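Local structure of mannose-6-phosphate isomerase (Helicobacter pylori, 2QH5) at residues E53-L67 with K77-N89. The protein probably transfers guanylyl from GTP to mannose 1-phosphate, making GDP-mannose, through the nucleotidyltransferase domain described here, one part of a longer protein that probably also has isomerase activity. Numbering follows the deposited sequence.
Sequences ETLIVCNEKHYFLAL and KSVGFLLESLSKN
Strands 53-59 and 78-84 pair in parallel through six backbone hydrogen bonds; a seventh, from Glu60 N to Glu84 O (2.8 Å), follows just beyond the end of strand 53-59. The bond from Ile56 N to Gly80 O is nearly straight, at 174°.

The Phe81 ring is sandwiched. Ile56 CB lies over one face, 4.0 Å from the Phe81 ring centroid, as a CH-pi contact; the edge of Tyr63 meets the opposite face in a T-shaped pair, planes at 79°, with Tyr63 CE2 3.5 Å from Phe81 CG. Tyr63 reaches the ring from helix 63-69 with CG anti to the backbone N (chi1 170°). Cys58 SG lies 3.6 Å from Phe81 CD1, a sulfur-aromatic contact at the ring edge, and Ala66 CB lies near Phe81 CE1. Leu83 CD2 touches both Tyr63 CD2 (3.6 Å) and Cys58 SG (3.7 Å).

Around the end of strand 53-59, polar side chains look elsewhere: Asn59 OD1 accepts Lys61 N at 2.9 Å on a lone pair, an Asx turn, and Glu60 OE2 salt-bridges Arg232 NH2.

Backbone bonds thus set the register of this beta-alpha-beta unit of the GT-A-type nucleotidyltransferase domain, and packing around Phe81 seats its crossover helix on the sheet.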
loop_
_atom_site.group_PDB
_atom_site.type_symbol
_atom_site.label_atom_id
_atom_site.label_comp_id
_atom_site.label_asym_id
_atom_site.label_seq_id
_atom_site.Cartn_x
_atom_site.Cartn_y
_atom_site.Cartn_z
ATOM N N GLU A 53 -8.298 -7.095 -10.249
ATOM C CA GLU A 53 -9.313 -6.689 -9.280
ATOM C C GLU A 53 -8.742 -5.572 -8.431
ATOM O O GLU A 53 -7.551 -5.574 -8.129
ATOM C CB GLU A 53 -9.657 -7.844 -8.343
ATOM C CG GLU A 53 -10.357 -9.038 -8.976
ATOM C CD GLU A 53 -10.787 -10.075 -7.940
ATOM O OE1 GLU A 53 -11.384 -11.099 -8.338
ATOM O OE2 GLU A 53 -10.536 -9.870 -6.728
ATOM N N THR A 54 -9.579 -4.616 -8.040
ATOM C CA THR A 54 -9.171 -3.654 -7.022
ATOM C C THR A 54 -9.885 -3.950 -5.705
ATOM O O THR A 54 -11.030 -4.403 -5.696
ATOM C CB THR A 54 -9.395 -2.198 -7.474
ATOM O OG1 THR A 54 -8.794 -2.019 -8.761
ATOM C CG2 THR A 54 -8.756 -1.208 -6.499
ATOM N N LEU A 55 -9.165 -3.763 -4.604
ATOM C CA LEU A 55 -9.742 -3.741 -3.276
ATOM C C LEU A 55 -9.404 -2.399 -2.687
ATOM O O LEU A 55 -8.240 -2.098 -2.444
ATOM C CB LEU A 55 -9.179 -4.859 -2.389
ATOM C CG LEU A 55 -9.697 -4.942 -0.940
ATOM C CD1 LEU A 55 -11.210 -4.980 -0.907
ATOM C CD2 LEU A 55 -9.135 -6.168 -0.222
ATOM N N ILE A 56 -10.435 -1.585 -2.490
ATOM C CA ILE A 56 -10.309 -0.267 -1.891
ATOM C C ILE A 56 -10.541 -0.402 -0.404
ATOM O O ILE A 56 -11.565 -0.934 0.033
ATOM C CB ILE A 56 -11.358 0.682 -2.465
ATOM C CG1 ILE A 56 -11.446 0.493 -3.989
ATOM C CG2 ILE A 56 -11.078 2.111 -2.034
ATOM C CD1 ILE A 56 -11.649 1.756 -4.757
ATOM N N VAL A 57 -9.569 0.033 0.378
ATOM C CA VAL A 57 -9.748 0.045 1.808
ATOM C C VAL A 57 -9.851 1.494 2.305
ATOM O O VAL A 57 -8.927 2.274 2.157
ATOM C CB VAL A 57 -8.720 -0.880 2.560
ATOM C CG1 VAL A 57 -7.558 -1.288 1.668
ATOM C CG2 VAL A 57 -8.269 -0.291 3.894
ATOM N N CYS A 58 -11.021 1.848 2.837
ATOM C CA CYS A 58 -11.288 3.207 3.307
ATOM C C CYS A 58 -12.136 3.191 4.560
ATOM O O CYS A 58 -12.659 2.153 4.955
ATOM C CB CYS A 58 -11.979 4.060 2.227
ATOM S SG CYS A 58 -13.521 3.372 1.534
ATOM N N ASN A 59 -12.252 4.355 5.185
ATOM C CA ASN A 59 -13.165 4.546 6.293
ATOM C C ASN A 59 -14.606 4.411 5.821
ATOM O O ASN A 59 -14.948 4.848 4.724
ATOM C CB ASN A 59 -12.953 5.922 6.921
ATOM C CG ASN A 59 -13.524 6.012 8.314
ATOM O OD1 ASN A 59 -14.740 6.078 8.497
ATOM N ND2 ASN A 59 -12.648 6.006 9.314
ATOM N N GLU A 60 -15.442 3.801 6.657
ATOM C CA GLU A 60 -16.847 3.588 6.323
ATOM C C GLU A 60 -17.604 4.911 6.179
ATOM O O GLU A 60 -18.599 4.966 5.465
ATOM C CB GLU A 60 -17.522 2.683 7.350
ATOM C CG GLU A 60 -17.542 3.263 8.752
ATOM C CD GLU A 60 -18.013 2.279 9.791
ATOM O OE1 GLU A 60 -18.071 2.655 10.982
ATOM O OE2 GLU A 60 -18.323 1.129 9.416
ATOM N N LYS A 61 -17.117 5.971 6.836
ATOM C CA LYS A 61 -17.674 7.317 6.661
ATOM C C LYS A 61 -17.603 7.769 5.206
ATOM O O LYS A 61 -18.513 8.448 4.724
ATOM C CB LYS A 61 -16.929 8.354 7.504
ATOM C CG LYS A 61 -17.059 8.218 9.004
ATOM C CD LYS A 61 -16.159 9.245 9.688
ATOM C CE LYS A 61 -15.765 8.842 11.112
ATOM N NZ LYS A 61 -16.714 9.346 12.153
ATOM N N HIS A 62 -16.520 7.401 4.517
ATOM C CA HIS A 62 -16.251 7.929 3.178
ATOM C C HIS A 62 -16.599 6.973 2.053
ATOM O O HIS A 62 -16.338 7.279 0.893
ATOM C CB HIS A 62 -14.796 8.400 3.044
ATOM C CG HIS A 62 -14.273 9.087 4.263
ATOM N ND1 HIS A 62 -13.182 8.623 4.968
ATOM C CD2 HIS A 62 -14.704 10.189 4.922
ATOM C CE1 HIS A 62 -12.960 9.413 6.004
ATOM N NE2 HIS A 62 -13.869 10.372 5.998
ATOM N N TYR A 63 -17.195 5.826 2.386
ATOM C CA TYR A 63 -17.524 4.819 1.372
ATOM C C TYR A 63 -18.215 5.450 0.165
ATOM O O TYR A 63 -17.726 5.345 -0.964
ATOM C CB TYR A 63 -18.381 3.679 1.950
ATOM C CG TYR A 63 -18.935 2.764 0.874
ATOM C CD1 TYR A 63 -20.282 2.786 0.525
ATOM C CD2 TYR A 63 -18.100 1.899 0.176
ATOM C CE1 TYR A 63 -20.779 1.958 -0.485
ATOM C CE2 TYR A 63 -18.586 1.074 -0.823
ATOM C CZ TYR A 63 -19.921 1.102 -1.148
ATOM O OH TYR A 63 -20.387 0.274 -2.141
ATOM N N PHE A 64 -19.332 6.129 0.414
ATOM C CA PHE A 64 -20.160 6.681 -0.659
ATOM C C PHE A 64 -19.505 7.846 -1.395
ATOM O O PHE A 64 -19.772 8.065 -2.580
ATOM C CB PHE A 64 -21.544 7.056 -0.129
ATOM C CG PHE A 64 -22.325 5.874 0.376
ATOM C CD1 PHE A 64 -23.115 5.115 -0.497
ATOM C CD2 PHE A 64 -22.248 5.502 1.718
ATOM C CE1 PHE A 64 -23.822 4.012 -0.033
ATOM C CE2 PHE A 64 -22.948 4.403 2.206
ATOM C CZ PHE A 64 -23.741 3.648 1.321
ATOM N N LEU A 65 -18.643 8.576 -0.690
ATOM C CA LEU A 65 -17.777 9.572 -1.314
ATOM C C LEU A 65 -16.808 8.913 -2.318
ATOM O O LEU A 65 -16.698 9.348 -3.472
ATOM C CB LEU A 65 -17.017 10.356 -0.232
ATOM C CG LEU A 65 -16.090 11.504 -0.638
ATOM C CD1 LEU A 65 -16.792 12.457 -1.586
ATOM C CD2 LEU A 65 -15.606 12.240 0.598
ATOM N N ALA A 66 -16.131 7.855 -1.872
ATOM C CA ALA A 66 -15.208 7.098 -2.705
ATOM C C ALA A 66 -15.909 6.487 -3.922
ATOM O O ALA A 66 -15.443 6.627 -5.056
ATOM C CB ALA A 66 -14.547 6.013 -1.877
ATOM N N LEU A 67 -17.038 5.827 -3.672
ATOM C CA LEU A 67 -17.797 5.132 -4.704
ATOM C C LEU A 67 -18.307 6.112 -5.758
ATOM O O LEU A 67 -18.421 5.766 -6.936
ATOM C CB LEU A 67 -18.972 4.394 -4.066
ATOM C CG LEU A 67 -19.395 2.990 -4.510
ATOM C CD1 LEU A 67 -20.857 2.803 -4.142
ATOM C CD2 LEU A 67 -19.187 2.703 -5.996
ATOM N N LYS A 77 -14.947 -3.359 -14.589
ATOM C CA LYS A 77 -13.958 -3.612 -13.539
ATOM C C LYS A 77 -14.572 -4.356 -12.353
ATOM O O LYS A 77 -15.711 -4.089 -11.964
ATOM C CB LYS A 77 -13.323 -2.301 -13.048
ATOM C CG LYS A 77 -12.873 -1.333 -14.136
ATOM C CD LYS A 77 -11.778 -1.909 -15.020
ATOM C CE LYS A 77 -11.411 -0.923 -16.120
ATOM N NZ LYS A 77 -10.664 -1.576 -17.229
ATOM N N SER A 78 -13.808 -5.288 -11.789
ATOM C CA SER A 78 -14.224 -6.014 -10.595
ATOM C C SER A 78 -13.669 -5.337 -9.338
ATOM O O SER A 78 -12.557 -5.633 -8.906
ATOM C CB SER A 78 -13.775 -7.472 -10.673
ATOM O OG SER A 78 -14.166 -8.177 -9.509
ATOM N N VAL A 79 -14.461 -4.429 -8.762
ATOM C CA VAL A 79 -14.037 -3.579 -7.642
ATOM C C VAL A 79 -14.726 -3.968 -6.329
ATOM O O VAL A 79 -15.938 -4.180 -6.290
ATOM C CB VAL A 79 -14.323 -2.081 -7.941
ATOM C CG1 VAL A 79 -13.664 -1.154 -6.900
ATOM C CG2 VAL A 79 -13.875 -1.719 -9.348
ATOM N N GLY A 80 -13.945 -4.057 -5.258
ATOM C CA GLY A 80 -14.466 -4.375 -3.936
ATOM C C GLY A 80 -13.982 -3.360 -2.925
ATOM O O GLY A 80 -13.024 -2.627 -3.179
ATOM N N PHE A 81 -14.650 -3.315 -1.774
ATOM C CA PHE A 81 -14.295 -2.401 -0.695
ATOM C C PHE A 81 -14.067 -3.139 0.603
ATOM O O PHE A 81 -14.712 -4.138 0.881
ATOM C CB PHE A 81 -15.416 -1.406 -0.445
ATOM C CG PHE A 81 -15.374 -0.209 -1.332
ATOM C CD1 PHE A 81 -14.884 0.999 -0.852
ATOM C CD2 PHE A 81 -15.833 -0.280 -2.640
ATOM C CE1 PHE A 81 -14.860 2.129 -1.672
ATOM C CE2 PHE A 81 -15.796 0.833 -3.462
ATOM C CZ PHE A 81 -15.316 2.041 -2.979
ATOM N N LEU A 82 -13.140 -2.628 1.397
ATOM C CA LEU A 82 -13.014 -3.035 2.772
ATOM C C LEU A 82 -13.171 -1.773 3.590
ATOM O O LEU A 82 -12.313 -0.875 3.555
ATOM C CB LEU A 82 -11.660 -3.678 3.036
ATOM C CG LEU A 82 -11.241 -3.752 4.510
ATOM C CD1 LEU A 82 -12.120 -4.716 5.298
ATOM C CD2 LEU A 82 -9.782 -4.114 4.631
ATOM N N LEU A 83 -14.272 -1.708 4.329
ATOM C CA LEU A 83 -14.609 -0.523 5.097
ATOM C C LEU A 83 -14.091 -0.585 6.527
ATOM O O LEU A 83 -14.136 -1.617 7.186
ATOM C CB LEU A 83 -16.114 -0.270 5.055
ATOM C CG LEU A 83 -16.674 -0.182 3.633
ATOM C CD1 LEU A 83 -18.147 0.144 3.670
ATOM C CD2 LEU A 83 -15.923 0.851 2.811
ATOM N N GLU A 84 -13.569 0.532 7.001
ATOM C CA GLU A 84 -13.020 0.547 8.332
ATOM C C GLU A 84 -13.834 1.439 9.259
ATOM O O GLU A 84 -14.210 2.562 8.901
ATOM C CB GLU A 84 -11.541 0.936 8.297
ATOM C CG GLU A 84 -10.708 -0.028 7.441
ATOM C CD GLU A 84 -9.220 0.039 7.720
ATOM O OE1 GLU A 84 -8.637 -1.018 8.069
ATOM O OE2 GLU A 84 -8.643 1.143 7.584
ATOM N N SER A 85 -14.143 0.893 10.435
ATOM C CA SER A 85 -14.666 1.669 11.550
ATOM C C SER A 85 -13.518 2.494 12.122
ATOM O O SER A 85 -13.556 3.727 12.096
ATOM C CB SER A 85 -15.267 0.740 12.612
ATOM O OG SER A 85 -14.574 -0.500 12.678
ATOM N N LEU A 86 -12.494 1.797 12.612
ATOM C CA LEU A 86 -11.248 2.407 13.072
ATOM C C LEU A 86 -10.132 2.096 12.095
ATOM O O LEU A 86 -10.193 1.108 11.356
ATOM C CB LEU A 86 -10.822 1.824 14.421
ATOM C CG LEU A 86 -11.800 1.631 15.576
ATOM C CD1 LEU A 86 -11.280 0.534 16.497
ATOM C CD2 LEU A 86 -12.031 2.937 16.343
ATOM N N SER A 87 -9.098 2.927 12.119
ATOM C CA SER A 87 -7.900 2.673 11.336
ATOM C C SER A 87 -6.744 2.279 12.253
ATOM O O SER A 87 -6.284 3.075 13.077
ATOM C CB SER A 87 -7.541 3.895 10.489
ATOM O OG SER A 87 -8.586 4.207 9.579
ATOM N N LYS A 88 -6.290 1.037 12.119
ATOM C CA LYS A 88 -5.154 0.550 12.894
ATOM C C LYS A 88 -3.896 0.432 12.026
ATOM O O LYS A 88 -3.108 -0.504 12.163
ATOM C CB LYS A 88 -5.488 -0.765 13.603
ATOM C CG LYS A 88 -5.685 -0.630 15.117
ATOM C CD LYS A 88 -6.834 0.293 15.482
ATOM C CE LYS A 88 -7.157 0.253 16.976
ATOM N NZ LYS A 88 -6.028 0.674 17.854
ATOM N N ASN A 89 -3.741 1.406 11.129
ATOM C CA ASN A 89 -2.529 1.617 10.331
ATOM C C ASN A 89 -2.292 0.578 9.236
ATOM O O ASN A 89 -3.019 -0.412 9.142
ATOM C CB ASN A 89 -1.306 1.775 11.236
ATOM C CG ASN A 89 -0.439 2.937 10.833
ATOM O OD1 ASN A 89 0.178 2.928 9.775
ATOM N ND2 ASN A 89 -0.395 3.956 11.675
#